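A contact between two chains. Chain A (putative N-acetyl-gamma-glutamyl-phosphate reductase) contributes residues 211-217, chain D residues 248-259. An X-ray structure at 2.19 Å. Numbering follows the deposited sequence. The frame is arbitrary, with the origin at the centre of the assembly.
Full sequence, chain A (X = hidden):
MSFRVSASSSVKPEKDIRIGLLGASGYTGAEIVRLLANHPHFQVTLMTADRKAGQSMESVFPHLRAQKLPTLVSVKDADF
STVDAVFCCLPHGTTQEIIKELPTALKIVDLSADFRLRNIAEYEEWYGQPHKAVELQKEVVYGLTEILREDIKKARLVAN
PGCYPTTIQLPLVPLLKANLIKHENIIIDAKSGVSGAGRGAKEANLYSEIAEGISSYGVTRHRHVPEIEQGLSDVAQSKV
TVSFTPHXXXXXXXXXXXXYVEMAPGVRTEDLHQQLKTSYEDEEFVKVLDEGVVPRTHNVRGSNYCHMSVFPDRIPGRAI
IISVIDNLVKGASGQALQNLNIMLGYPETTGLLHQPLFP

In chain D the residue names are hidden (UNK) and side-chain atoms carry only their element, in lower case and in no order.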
ATOM      1  N   ALA A 211      -1.503   4.452   5.870  1.00 24.47           N
ATOM      2  CA  ALA A 211      -2.010   3.437   4.953  1.00 23.47           C
ATOM      3  C   ALA A 211      -3.502   3.159   4.971  1.00 23.70           C
ATOM      4  O   ALA A 211      -4.145   3.190   6.016  1.00 21.60           O
ATOM      5  CB  ALA A 211      -1.263   2.138   5.165  1.00 22.24           C
ATOM      6  N   GLU A 212      -4.031   2.880   3.782  1.00 24.33           N
ATOM      7  CA  GLU A 212      -5.430   2.523   3.596  1.00 23.22           C
ATOM      8  C   GLU A 212      -6.444   3.575   4.005  1.00 24.87           C
ATOM      9  O   GLU A 212      -7.484   3.255   4.593  1.00 24.66           O
ATOM     10  CB  GLU A 212      -5.720   1.208   4.323  1.00 20.92           C
ATOM     11  CG  GLU A 212      -5.020   0.012   3.697  1.00 23.10           C
ATOM     12  CD  GLU A 212      -5.414  -0.199   2.237  1.00 25.21           C
ATOM     13  OE1 GLU A 212      -6.622  -0.347   1.957  1.00 22.94           O
ATOM     14  OE2 GLU A 212      -4.515  -0.214   1.363  1.00 26.70           O
ATOM     15  N   GLY A 213      -6.147   4.828   3.681  1.00 25.34           N
ATOM     16  CA  GLY A 213      -7.064   5.904   4.003  1.00 23.48           C
ATOM     17  C   GLY A 213      -6.530   7.233   3.515  1.00 24.07           C
ATOM     18  O   GLY A 213      -5.356   7.359   3.191  1.00 23.52           O
ATOM     19  N   ILE A 214      -7.402   8.228   3.456  1.00 24.01           N
ATOM     20  CA  ILE A 214      -6.999   9.558   3.036  1.00 24.10           C
ATOM     21  C   ILE A 214      -7.634  10.562   3.975  1.00 24.46           C
ATOM     22  O   ILE A 214      -8.513  10.209   4.768  1.00 24.63           O
ATOM     23  CB  ILE A 214      -7.482   9.897   1.604  1.00 24.66           C
ATOM     24  CG1 ILE A 214      -9.006   9.814   1.541  1.00 24.39           C
ATOM     25  CG2 ILE A 214      -6.863   8.955   0.589  1.00 22.08           C
ATOM     26  CD1 ILE A 214      -9.566  10.476   0.307  1.00 26.73           C
ATOM     27  N   SER A 215      -7.190  11.808   3.873  1.00 23.86           N
ATOM     28  CA  SER A 215      -7.729  12.898   4.679  1.00 27.66           C
ATOM     29  C   SER A 215      -7.238  14.220   4.113  1.00 26.93           C
ATOM     30  O   SER A 215      -6.198  14.282   3.464  1.00 27.94           O
ATOM     31  CB  SER A 215      -7.273  12.785   6.133  1.00 26.87           C
ATOM     32  OG  SER A 215      -5.869  12.953   6.223  1.00 30.20           O
ATOM     33  N   SER A 216      -8.004  15.276   4.344  1.00 26.72           N
ATOM     34  CA  SER A 216      -7.615  16.594   3.886  1.00 24.76           C
ATOM     35  C   SER A 216      -6.669  17.147   4.954  1.00 24.83           C
ATOM     36  O   SER A 216      -6.521  16.566   6.027  1.00 23.60           O
ATOM     37  CB  SER A 216      -8.841  17.511   3.786  1.00 23.17           C
ATOM     38  OG  SER A 216      -9.768  17.065   2.823  1.00 24.33           O
ATOM     39  N   TYR A 217      -6.018  18.258   4.643  1.00 25.88           N
ATOM     40  CA  TYR A 217      -5.146  18.927   5.592  1.00 26.48           C
ATOM     41  C   TYR A 217      -4.913  20.331   5.068  1.00 27.14           C
ATOM     42  O   TYR A 217      -5.132  20.602   3.889  1.00 27.56           O
ATOM     43  CB  TYR A 217      -3.815  18.183   5.803  1.00 26.05           C
ATOM     44  CG  TYR A 217      -2.887  18.096   4.607  1.00 29.10           C
ATOM     45  CD1 TYR A 217      -3.028  17.075   3.657  1.00 28.46           C
ATOM     46  CD2 TYR A 217      -1.832  19.001   4.455  1.00 27.93           C
ATOM     47  CE1 TYR A 217      -2.134  16.954   2.588  1.00 28.98           C
ATOM     48  CE2 TYR A 217      -0.930  18.890   3.387  1.00 28.17           C
ATOM     49  CZ  TYR A 217      -1.086  17.865   2.461  1.00 29.08           C
ATOM     50  OH  TYR A 217      -0.204  17.745   1.416  1.00 28.80           O
TER
ATOM     51  N   UNK D 248      -9.827   7.666  -7.980  1.00 23.70           N
ATOM     52  CA  UNK D 248      -9.521   6.324  -7.498  1.00 23.29           C
ATOM     53  C   UNK D 248      -8.297   6.339  -6.580  1.00 23.49           C
ATOM     54  O   UNK D 248      -7.210   6.750  -6.985  1.00 24.75           O
ATOM     55  c   UNK D 248      -9.153   3.100  -9.653  1.00 23.27           C
ATOM     56  c   UNK D 248      -9.283   5.388  -8.687  1.00 21.76           C
ATOM     57  c   UNK D 248      -9.251   3.898  -8.358  1.00 21.95           C
ATOM     58  c   UNK D 248     -10.511   3.522  -7.583  1.00 21.50           C
ATOM     59  N   UNK D 249      -8.490   5.887  -5.346  1.00 22.95           N
ATOM     60  CA  UNK D 249      -7.429   5.857  -4.346  1.00 24.60           C
ATOM     61  C   UNK D 249      -6.729   4.506  -4.225  1.00 24.07           C
ATOM     62  O   UNK D 249      -7.364   3.455  -4.348  1.00 25.89           O
ATOM     63  c   UNK D 249      -7.750   9.287  -4.858  1.00 21.74           C
ATOM     64  c   UNK D 249      -8.700   7.575  -2.921  1.00 20.73           C
ATOM     65  s   UNK D 249      -7.605   8.972  -3.135  1.00 27.99           S
ATOM     66  c   UNK D 249      -7.998   6.225  -2.972  1.00 23.37           C
ATOM     67  N   UNK D 250      -5.404   4.520  -3.981  1.00 24.65           N
ATOM     68  CA  UNK D 250      -4.651   3.273  -3.835  1.00 22.48           C
ATOM     69  C   UNK D 250      -4.871   2.720  -2.425  1.00 23.86           C
ATOM     70  O   UNK D 250      -3.975   2.737  -1.574  1.00 24.83           O
ATOM     71  c   UNK D 250      -3.188   5.099  -3.566  1.00 21.83           C
ATOM     72  c   UNK D 250      -3.215   3.707  -4.090  1.00 21.02           C
ATOM     73  c   UNK D 250      -4.495   5.681  -4.044  1.00 22.27           C
ATOM     74  N   UNK D 251      -6.093   2.260  -2.186  1.00 23.16           N
ATOM     75  CA  UNK D 251      -6.485   1.681  -0.902  1.00 23.47           C
ATOM     76  C   UNK D 251      -7.720   0.832  -1.173  1.00 21.55           C
ATOM     77  O   UNK D 251      -8.385   1.009  -2.198  1.00 20.43           O
ATOM     78  s   UNK D 251      -8.011   5.225   0.716  1.00 30.49           S
ATOM     79  c   UNK D 251      -9.765   5.594   0.637  1.00 21.74           C
ATOM     80  c   UNK D 251      -7.922   3.722  -0.299  1.00 22.89           C
ATOM     81  c   UNK D 251      -6.801   2.782   0.118  1.00 21.38           C
ATOM     82  N   UNK D 252      -8.019  -0.090  -0.267  1.00 20.42           N
ATOM     83  CA  UNK D 252      -9.168  -0.965  -0.446  1.00 23.62           C
ATOM     84  C   UNK D 252     -10.500  -0.299  -0.095  1.00 23.33           C
ATOM     85  O   UNK D 252     -11.372  -0.140  -0.961  1.00 22.72           O
ATOM     86  c   UNK D 252     -10.164  -3.216   0.117  1.00 22.21           C
ATOM     87  c   UNK D 252      -7.687  -2.935   0.033  1.00 19.81           C
ATOM     88  c   UNK D 252      -7.461  -4.240   0.775  1.00 19.60           C
ATOM     89  c   UNK D 252      -9.008  -2.251   0.393  1.00 22.71           C
ATOM     90  N   UNK D 253     -10.643   0.097   1.165  1.00 24.60           N
ATOM     91  CA  UNK D 253     -11.866   0.728   1.654  1.00 25.18           C
ATOM     92  C   UNK D 253     -11.685   2.213   1.942  1.00 25.68           C
ATOM     93  O   UNK D 253     -10.566   2.686   2.128  1.00 27.78           O
ATOM     94  n   UNK D 253     -14.804  -5.126   4.072  1.00 23.06           N
ATOM     95  n   UNK D 253     -13.267  -3.420   4.111  1.00 21.82           N
ATOM     96  c   UNK D 253     -14.522  -3.842   4.243  1.00 24.22           C
ATOM     97  c   UNK D 253     -12.847  -2.030   4.227  1.00 20.19           C
ATOM     98  c   UNK D 253     -12.515  -1.447   2.856  1.00 21.32           C
ATOM     99  n   UNK D 253     -15.500  -2.986   4.516  1.00 22.10           N
ATOM    100  c   UNK D 253     -12.321   0.047   2.947  1.00 23.54           C
ATOM    101  N   UNK D 254     -12.794   2.944   1.982  1.00 24.78           N
ATOM    102  CA  UNK D 254     -12.720   4.358   2.291  1.00 22.13           C
ATOM    103  C   UNK D 254     -13.232   5.267   1.206  1.00 24.53           C
ATOM    104  O   UNK D 254     -12.996   5.047   0.010  1.00 24.18           O
ATOM    105  N   UNK D 255     -13.931   6.313   1.626  1.00 23.05           N
ATOM    106  CA  UNK D 255     -14.475   7.261   0.681  1.00 24.12           C
ATOM    107  C   UNK D 255     -14.606   8.628   1.322  1.00 23.91           C
ATOM    108  O   UNK D 255     -15.001   8.753   2.485  1.00 25.84           O
ATOM    109  c   UNK D 255     -15.847   6.781   0.179  1.00 23.69           C
ATOM    110  c   UNK D 255     -17.501   6.067  -2.797  1.00 26.53           C
ATOM    111  c   UNK D 255     -16.516   7.729  -0.803  1.00 24.75           C
ATOM    112  s   UNK D 255     -18.085   7.108  -1.440  1.00 27.95           S
ATOM    113  N   UNK D 256     -14.258   9.648   0.555  1.00 23.16           N
ATOM    114  CA  UNK D 256     -14.380  11.015   1.014  1.00 24.65           C
ATOM    115  C   UNK D 256     -14.877  11.918  -0.092  1.00 24.69           C
ATOM    116  O   UNK D 256     -14.468  11.792  -1.238  1.00 24.54           O
ATOM    117  o   UNK D 256     -11.267  12.882   3.280  1.00 22.55           O
ATOM    118  c   UNK D 256     -13.107  13.071   1.759  1.00 22.14           C
ATOM    119  c   UNK D 256     -11.883  13.601   2.492  1.00 22.16           C
ATOM    120  c   UNK D 256     -13.046  11.569   1.509  1.00 22.06           C
ATOM    121  n   UNK D 256     -11.543  14.866   2.254  1.00 21.09           N
ATOM    122  N   UNK D 257     -15.791  12.809   0.259  1.00 25.13           N
ATOM    123  CA  UNK D 257     -16.275  13.795  -0.682  1.00 23.37           C
ATOM    124  C   UNK D 257     -15.872  15.112  -0.048  1.00 23.99           C
ATOM    125  O   UNK D 257     -16.153  15.357   1.132  1.00 21.83           O
ATOM    126  o   UNK D 257     -18.227  12.602  -1.519  1.00 27.81           O
ATOM    127  c   UNK D 257     -17.799  13.759  -0.834  1.00 23.21           C
ATOM    128  N   UNK D 258     -15.152  15.925  -0.810  1.00 23.33           N
ATOM    129  CA  UNK D 258     -14.767  17.250  -0.361  1.00 22.74           C
ATOM    130  C   UNK D 258     -15.732  18.108  -1.171  1.00 22.13           C
ATOM    131  O   UNK D 258     -15.635  18.185  -2.393  1.00 22.46           O
ATOM    132  o   UNK D 258     -12.436  16.651  -0.064  1.00 22.16           O
ATOM    133  c   UNK D 258     -12.966  18.980  -0.239  1.00 21.43           C
ATOM    134  c   UNK D 258     -13.310  17.582  -0.716  1.00 22.38           C
ATOM    135  N   UNK D 259     -16.681  18.724  -0.474  1.00 24.84           N
ATOM    136  CA  UNK D 259     -17.728  19.513  -1.107  1.00 23.37           C
ATOM    137  C   UNK D 259     -17.566  21.021  -0.974  1.00 24.32           C
ATOM    138  O   UNK D 259     -17.494  21.565   0.127  1.00 24.39           O
ATOM    139  c   UNK D 259     -19.214  17.555  -0.681  1.00 21.98           C
ATOM    140  c   UNK D 259     -19.093  19.076  -0.545  1.00 23.76           C
ATOM    141  c   UNK D 259     -20.224  19.765  -1.285  1.00 21.98           C
ATOM    142  c   UNK D 259     -20.412  16.955   0.024  1.00 23.72           C
TER
HETATM  143  O   HOH W   1     -10.106   4.367   4.338  1.00 20.91           O
HETATM  144  O   HOH W   2      -3.301   2.171   1.212  1.00 26.91           O
HETATM  145  O   HOH W   3      -8.774   0.286   3.181  1.00 32.11           O
HETATM  146  O   HOH W   4     -10.511  14.567   5.326  1.00 24.83           O

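Position 248 of chain D has four side-chain carbons, forked at the second. It is out of reach of the chain A stretch. This is D:Leu248.

Position 249 has an unbranched chain of two carbons, a sulfur and a carbon. The sulfur lies 3.8 Å from A:Ile214 CG2. This is D:Met249.

At position 250 three carbons close a ring onto the backbone N. The residue is D:Pro250. Its O accepts a bond from water 2 (2.9 Å), which also donates to A:Glu212 OE2 (2.7 Å).

Position 251 repeats the pattern of two carbons, sulfur, carbon. The sulfur is 3.5 Å from A:Gly213 CA and 3.9 Å from A:Ile214 CG2. This is D:Met251.

Position 252 has four carbons, forked at the first, with one arm two carbons long. The inner carbon of that arm lies 3.4 Å from A:Glu212 OE1. That makes it D:Ile252. Its backbone N donates to the same A:Glu212 OE1 at 2.6 Å, nearly straight at 175°.

Position 253 carries three carbons, a nitrogen, then a carbon with two more nitrogens. Its end leads away from the chain A stretch and is bonded elsewhere in the structure. This is D:Arg253. Water 1 donates to both its O (2.8 Å) and A:Glu212 O (2.9 Å).

Position 254 has no side-chain atoms, so it is D:Gly254. Its phi/psi of 119/140 calls for glycine, and a CB would clash with D:Met251 CE.

Position 255 has two carbons, a sulfur and a carbon, unbranched, and its CA-to-CB bond points away. It is D:Met255.

Position 256 has three carbons, the third carrying one oxygen and one nitrogen. The first carbon is 3.8 Å from A:Ile214 CD1. This is D:Gln256. Its NE2 donates to A:Ser216 OG at 2.9 Å.

Position 257 has one carbon and one oxygen, out of reach of the chain A stretch. It is D:Ser257.

Position 258 has a carbon carrying one oxygen and one carbon. The oxygen is 4.0 Å from A:Ser216 OG. This is D:Thr258; its OG1 accepts from D:Gln256 NE2 at 3.1 Å.

Position 259 has four carbons, forked at the first, one arm two carbons long. It makes no contact with the chain A stretch. It is D:Ile259.

The contact has polar ends and a greasy middle. A:Glu212 binds the loop through OE1 and waters 1, 2 and 3. A:Ile214 packs on the sulfurs of D:Met249 and D:Met251. D:Gln256 reaches A:Ser216 directly through NE2, while its OE1 accepts from water 4, which in turn accepts from A:Ser216 N.

Chain D, residues 248-259: LMPMIRGMQSTI
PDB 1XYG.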